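Local coordinates for uncharacterized NTF2-like protein (Cytophaga hutchinsonii ATCC 33406, PDB 3F40), which is of unknown function but has a SnoaL-like domain of the NTF2-like superfamily, a curved beta sheet packed against helices, at residues A[8-16]-A[92-100]. Residues are numbered along the deposited sequence; the frame is centred on the assembly and turned at random. Where two conformers were deposited one is given.
Sequences TRDLVLEFI and YHLEKGEIT
Val12 and Tyr92 meet at the heart of this contact: Val12 CG1 stands over one face of the phenol ring, 4.3 Å from its centroid and 12° off the ring normal, a CH-pi contact. Because Val12 places CG1 anti to the backbone N (chi1 174°), its other branch is turned to buried Leu94, Val12 CG2 meeting Leu94 CD1 at 3.9 Å. A beta-branched residue thus serves two neighbours on strand 84-95 at once, and the forked end of Leu94 offers its second methyl to Leu11. One turn further along helix 8-20, the Phe15 side chain runs roughly perpendicular to that of Tyr92, its broad ring also reaching the adjoining strand, where the extended Ile99 brings CD1 to within 3.8 Å of Phe15 CB. Ile16 is likewise long enough to place CD1 3.6 Å from Tyr92 OH; that hydroxyl is satisfied by Tyr77 OH on strand 72-81, so tyrosine can put its ring among aliphatic groups without stranding its polar end.

The solvent margin lies at the hairpin end. Partly exposed Leu11, flexible beyond CB, spans from Leu94 (Leu11 CD1 to Leu94 CD2, 3.7 Å) to exposed Gly97, whose O is 3.4 Å from Leu11 CD1. Gly97 sits in the type I' turn, where positive phi suits glycine. Thr8 turns its hydroxyl to Glu68 of strand 60-69; its backbone O lies 3.9 Å from Leu94 CD2.

Here the helix lies against the curved sheet of an NTF2-like fold. Mostly carbon meets carbon, without polar bonds between the segments, so burial of apolar surface probably accounts for most of their attachment.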
ATOM      1  N   THR A   8       0.738  12.782  14.521  0.60  9.48           N
ATOM      2  CA  THR A   8       1.486  12.153  13.416  0.60  9.33           C
ATOM      3  C   THR A   8       0.644  12.090  12.128  0.60  8.76           C
ATOM      4  O   THR A   8       1.179  12.151  11.013  0.60  9.33           O
ATOM      5  CB  THR A   8       2.008  10.775  13.840  0.60 10.05           C
ATOM      6  OG1 THR A   8       0.961  10.095  14.494  0.60 11.21           O
ATOM      7  CG2 THR A   8       3.070  10.928  14.823  0.60 10.24           C
ATOM      8  N   ARG A   9      -0.678  11.993  12.275  0.60  8.79           N
ATOM      9  CA  ARG A   9      -1.568  11.982  11.089  0.60  9.49           C
ATOM     10  C   ARG A   9      -1.629  13.365  10.462  0.60  9.32           C
ATOM     11  O   ARG A   9      -1.644  13.531   9.239  0.60  9.51           O
ATOM     12  CB  ARG A   9      -2.973  11.475  11.440  0.60 10.36           C
ATOM     13  CG  ARG A   9      -3.041   9.975  11.704  0.60 13.38           C
ATOM     14  N   ASP A  10      -1.622  14.376  11.312  1.00 10.38           N
ATOM     15  CA  ASP A  10      -1.522  15.769  10.834  1.00 10.93           C
ATOM     16  C   ASP A  10      -0.228  15.990  10.088  1.00 11.57           C
ATOM     17  O   ASP A  10      -0.187  16.617   9.036  1.00 12.37           O
ATOM     18  CB  ASP A  10      -1.602  16.745  11.997  1.00 12.61           C
ATOM     19  CG  ASP A  10      -2.951  16.787  12.686  1.00 16.21           C
ATOM     20  OD1 ASP A  10      -3.977  16.809  12.015  1.00 19.09           O
ATOM     21  OD2 ASP A  10      -3.002  16.888  13.929  1.00 18.02           O
ATOM     22  N   LEU A  11       0.898  15.478  10.590  0.60 11.66           N
ATOM     23  CA  LEU A  11       2.190  15.651   9.865  0.60 11.78           C
ATOM     24  C   LEU A  11       2.174  15.105   8.476  0.60 11.06           C
ATOM     25  O   LEU A  11       2.691  15.704   7.511  0.60 11.58           O
ATOM     26  CB  LEU A  11       3.337  14.921  10.543  0.60 12.58           C
ATOM     27  CG  LEU A  11       3.817  15.475  11.865  0.60 13.32           C
ATOM     28  CD1 LEU A  11       4.856  14.541  12.513  0.60 12.86           C
ATOM     29  CD2 LEU A  11       4.405  16.880  11.711  0.60 14.92           C
ATOM     30  N   VAL A  12       1.616  13.918   8.344  1.00 10.33           N
ATOM     31  CA  VAL A  12       1.619  13.340   7.011  1.00 10.73           C
ATOM     32  C   VAL A  12       0.726  14.136   6.076  1.00 10.39           C
ATOM     33  O   VAL A  12       1.099  14.435   4.934  1.00 10.98           O
ATOM     34  CB  VAL A  12       1.260  11.836   7.019  1.00 10.43           C
ATOM     35  CG1 VAL A  12       1.119  11.300   5.611  1.00 12.04           C
ATOM     36  CG2 VAL A  12       2.329  11.047   7.830  1.00 11.65           C
ATOM     37  N   LEU A  13      -0.448  14.506   6.557  1.00  9.25           N
ATOM     38  CA  LEU A  13      -1.356  15.275   5.699  1.00 10.24           C
ATOM     39  C   LEU A  13      -0.792  16.652   5.370  1.00 10.19           C
ATOM     40  O   LEU A  13      -1.043  17.174   4.278  1.00 10.94           O
ATOM     41  CB  LEU A  13      -2.739  15.346   6.323  1.00 11.89           C
ATOM     42  CG  LEU A  13      -3.427  13.993   6.324  1.00 13.83           C
ATOM     43  CD1 LEU A  13      -4.861  14.119   6.886  1.00 15.99           C
ATOM     44  CD2 LEU A  13      -3.463  13.319   4.939  1.00 16.28           C
ATOM     45  N   GLU A  14      -0.094  17.244   6.318  1.00 10.46           N
ATOM     46  CA  GLU A  14       0.561  18.532   6.059  1.00 10.75           C
ATOM     47  C   GLU A  14       1.636  18.381   5.003  1.00 11.91           C
ATOM     48  O   GLU A  14       1.809  19.251   4.157  1.00 12.78           O
ATOM     49  CB  GLU A  14       1.187  19.094   7.309  1.00 11.84           C
ATOM     50  CG  GLU A  14       0.188  19.545   8.313  1.00 11.69           C
ATOM     51  CD  GLU A  14       0.808  20.013   9.576  1.00 16.90           C
ATOM     52  OE1 GLU A  14       2.097  19.919   9.694  1.00 15.32           O
ATOM     53  OE2 GLU A  14      -0.030  20.418  10.433  1.00 15.37           O
ATOM     54  N   PHE A  15       2.377  17.290   5.051  1.00 11.15           N
ATOM     55  CA  PHE A  15       3.420  17.034   4.027  1.00 11.02           C
ATOM     56  C   PHE A  15       2.796  16.926   2.652  1.00 11.56           C
ATOM     57  O   PHE A  15       3.267  17.542   1.690  1.00 12.66           O
ATOM     58  CB  PHE A  15       4.206  15.750   4.397  1.00 11.97           C
ATOM     59  CG  PHE A  15       5.272  15.374   3.407  1.00 11.16           C
ATOM     60  CD1 PHE A  15       6.427  16.140   3.301  1.00 12.71           C
ATOM     61  CD2 PHE A  15       5.162  14.250   2.613  1.00 12.03           C
ATOM     62  CE1 PHE A  15       7.405  15.814   2.389  1.00 12.40           C
ATOM     63  CE2 PHE A  15       6.154  13.927   1.721  1.00 14.27           C
ATOM     64  CZ  PHE A  15       7.275  14.709   1.620  1.00 12.95           C
ATOM     65  N   ILE A  16       1.714  16.158   2.548  1.00 10.82           N
ATOM     66  CA  ILE A  16       1.039  16.002   1.276  1.00 12.27           C
ATOM     67  C   ILE A  16       0.474  17.349   0.817  1.00 12.32           C
ATOM     68  O   ILE A  16       0.595  17.683  -0.365  1.00 12.75           O
ATOM     69  CB  ILE A  16      -0.075  14.959   1.320  1.00 11.92           C
ATOM     70  CG1 ILE A  16       0.508  13.596   1.654  1.00 12.95           C
ATOM     71  CG2 ILE A  16      -0.843  14.920   0.017  1.00 14.39           C
ATOM     72  CD1 ILE A  16       1.529  13.062   0.652  1.00 14.15           C
ATOM     73  N   TYR A  92       4.564   5.658   5.189  1.00  7.66           N
ATOM     74  CA  TYR A  92       5.356   6.673   5.860  1.00  8.41           C
ATOM     75  C   TYR A  92       5.662   6.219   7.282  1.00  9.32           C
ATOM     76  O   TYR A  92       4.736   5.849   8.028  1.00 10.91           O
ATOM     77  CB  TYR A  92       4.581   8.012   5.904  1.00  8.84           C
ATOM     78  CG  TYR A  92       4.238   8.580   4.568  1.00  8.98           C
ATOM     79  CD1 TYR A  92       3.177   8.090   3.829  1.00  9.48           C
ATOM     80  CD2 TYR A  92       4.950   9.620   4.041  1.00  9.40           C
ATOM     81  CE1 TYR A  92       2.905   8.575   2.560  1.00 10.26           C
ATOM     82  CE2 TYR A  92       4.683  10.108   2.760  1.00 10.40           C
ATOM     83  CZ  TYR A  92       3.668   9.566   2.018  1.00 10.70           C
ATOM     84  OH  TYR A  92       3.404  10.015   0.748  1.00 12.62           O
ATOM     85  N   HIS A  93       6.939   6.293   7.657  1.00  8.63           N
ATOM     86  CA  HIS A  93       7.343   5.988   9.030  1.00  9.22           C
ATOM     87  C   HIS A  93       7.720   7.300   9.720  1.00  9.58           C
ATOM     88  O   HIS A  93       8.402   8.131   9.115  1.00 10.11           O
ATOM     89  CB  HIS A  93       8.541   5.037   9.049  1.00 10.61           C
ATOM     90  CG  HIS A  93       8.876   4.529  10.408  1.00 12.06           C
ATOM     91  ND1 HIS A  93       8.147   3.536  11.021  1.00 13.70           N
ATOM     92  CD2 HIS A  93       9.871   4.867  11.267  1.00 13.58           C
ATOM     93  CE1 HIS A  93       8.677   3.289  12.209  1.00 15.67           C
ATOM     94  NE2 HIS A  93       9.699   4.108  12.393  1.00 15.10           N
ATOM     95  N   LEU A  94       7.279   7.440  10.952  1.00 10.55           N
ATOM     96  CA  LEU A  94       7.533   8.662  11.743  1.00 11.57           C
ATOM     97  C   LEU A  94       8.184   8.318  13.044  1.00 12.45           C
ATOM     98  O   LEU A  94       7.840   7.329  13.725  1.00 13.77           O
ATOM     99  CB  LEU A  94       6.221   9.391  12.008  1.00 13.74           C
ATOM    100  CG  LEU A  94       5.534   9.843  10.687  1.00 16.16           C
ATOM    101  CD1 LEU A  94       4.456   8.856  10.279  1.00 17.01           C
ATOM    102  CD2 LEU A  94       4.960  11.267  10.762  1.00 18.35           C
ATOM    103  N   GLU A  95       9.128   9.169  13.393  1.00 12.27           N
ATOM    104  CA  GLU A  95       9.807   9.072  14.670  1.00 13.69           C
ATOM    105  C   GLU A  95      10.164  10.460  15.077  1.00 12.87           C
ATOM    106  O   GLU A  95      10.587  11.276  14.280  1.00 12.79           O
ATOM    107  CB  GLU A  95      11.084   8.257  14.593  1.00 14.79           C
ATOM    108  CG  GLU A  95      10.793   6.822  14.269  1.00 19.20           C
ATOM    109  CD  GLU A  95      11.945   5.877  14.425  1.00 24.41           C
ATOM    110  OE1 GLU A  95      13.063   6.303  14.786  1.00 29.35           O
ATOM    111  OE2 GLU A  95      11.710   4.669  14.218  1.00 29.19           O
ATOM    112  N   LYS A  96      10.067  10.722  16.361  1.00 13.06           N
ATOM    113  CA  LYS A  96      10.526  12.002  16.927  1.00 12.84           C
ATOM    114  C   LYS A  96       9.942  13.221  16.225  1.00 13.02           C
ATOM    115  O   LYS A  96      10.579  14.251  16.084  1.00 13.52           O
ATOM    116  CB  LYS A  96      12.053  12.062  16.936  1.00 13.86           C
ATOM    117  CG  LYS A  96      12.685  10.975  17.731  1.00 15.83           C
ATOM    118  CD  LYS A  96      14.201  11.088  17.723  1.00 20.62           C
ATOM    119  CE  LYS A  96      14.850  10.048  18.594  1.00 23.97           C
ATOM    120  NZ  LYS A  96      14.586   8.661  18.117  1.00 25.66           N
ATOM    121  N   GLY A  97       8.677  13.100  15.838  1.00 12.16           N
ATOM    122  CA  GLY A  97       7.965  14.206  15.254  1.00 12.75           C
ATOM    123  C   GLY A  97       8.329  14.538  13.846  1.00 11.69           C
ATOM    124  O   GLY A  97       7.992  15.625  13.362  1.00 13.00           O
ATOM    125  N   GLU A  98       8.992  13.597  13.174  1.00 11.94           N
ATOM    126  CA  GLU A  98       9.400  13.777  11.759  1.00 11.77           C
ATOM    127  C   GLU A  98       9.123  12.528  10.947  1.00 11.70           C
ATOM    128  O   GLU A  98       9.088  11.434  11.480  1.00 12.18           O
ATOM    129  CB  GLU A  98      10.886  14.090  11.650  1.00 12.23           C
ATOM    130  CG  GLU A  98      11.418  15.200  12.541  1.00 13.69           C
ATOM    131  CD  GLU A  98      12.912  15.337  12.410  1.00 15.88           C
ATOM    132  OE1 GLU A  98      13.632  14.324  12.488  1.00 16.26           O
ATOM    133  OE2 GLU A  98      13.367  16.485  12.261  1.00 20.63           O
ATOM    134  N   ILE A  99       8.966  12.699   9.643  1.00 10.92           N
ATOM    135  CA  ILE A  99       8.894  11.545   8.743  1.00  9.59           C
ATOM    136  C   ILE A  99      10.309  11.071   8.470  1.00  9.62           C
ATOM    137  O   ILE A  99      11.127  11.846   7.984  1.00 10.02           O
ATOM    138  CB  ILE A  99       8.167  11.927   7.431  1.00  9.61           C
ATOM    139  CG1 ILE A  99       6.749  12.426   7.694  1.00 11.40           C
ATOM    140  CG2 ILE A  99       8.148  10.733   6.462  1.00 10.98           C
ATOM    141  CD1 ILE A  99       6.101  13.119   6.470  1.00 12.11           C
ATOM    142  N   THR A 100      10.598   9.792   8.762  1.00  9.45           N
ATOM    143  CA  THR A 100      11.944   9.262   8.584  1.00 10.66           C
ATOM    144  C   THR A 100      12.093   8.411   7.317  1.00  9.66           C
ATOM    145  O   THR A 100      13.195   8.213   6.843  1.00 10.07           O
ATOM    146  CB  THR A 100      12.407   8.449   9.802  1.00 11.30           C
ATOM    147  OG1 THR A 100      11.543   7.349   9.961  1.00 12.45           O
ATOM    148  CG2 THR A 100      12.428   9.317  11.093  1.00 13.09           C
TER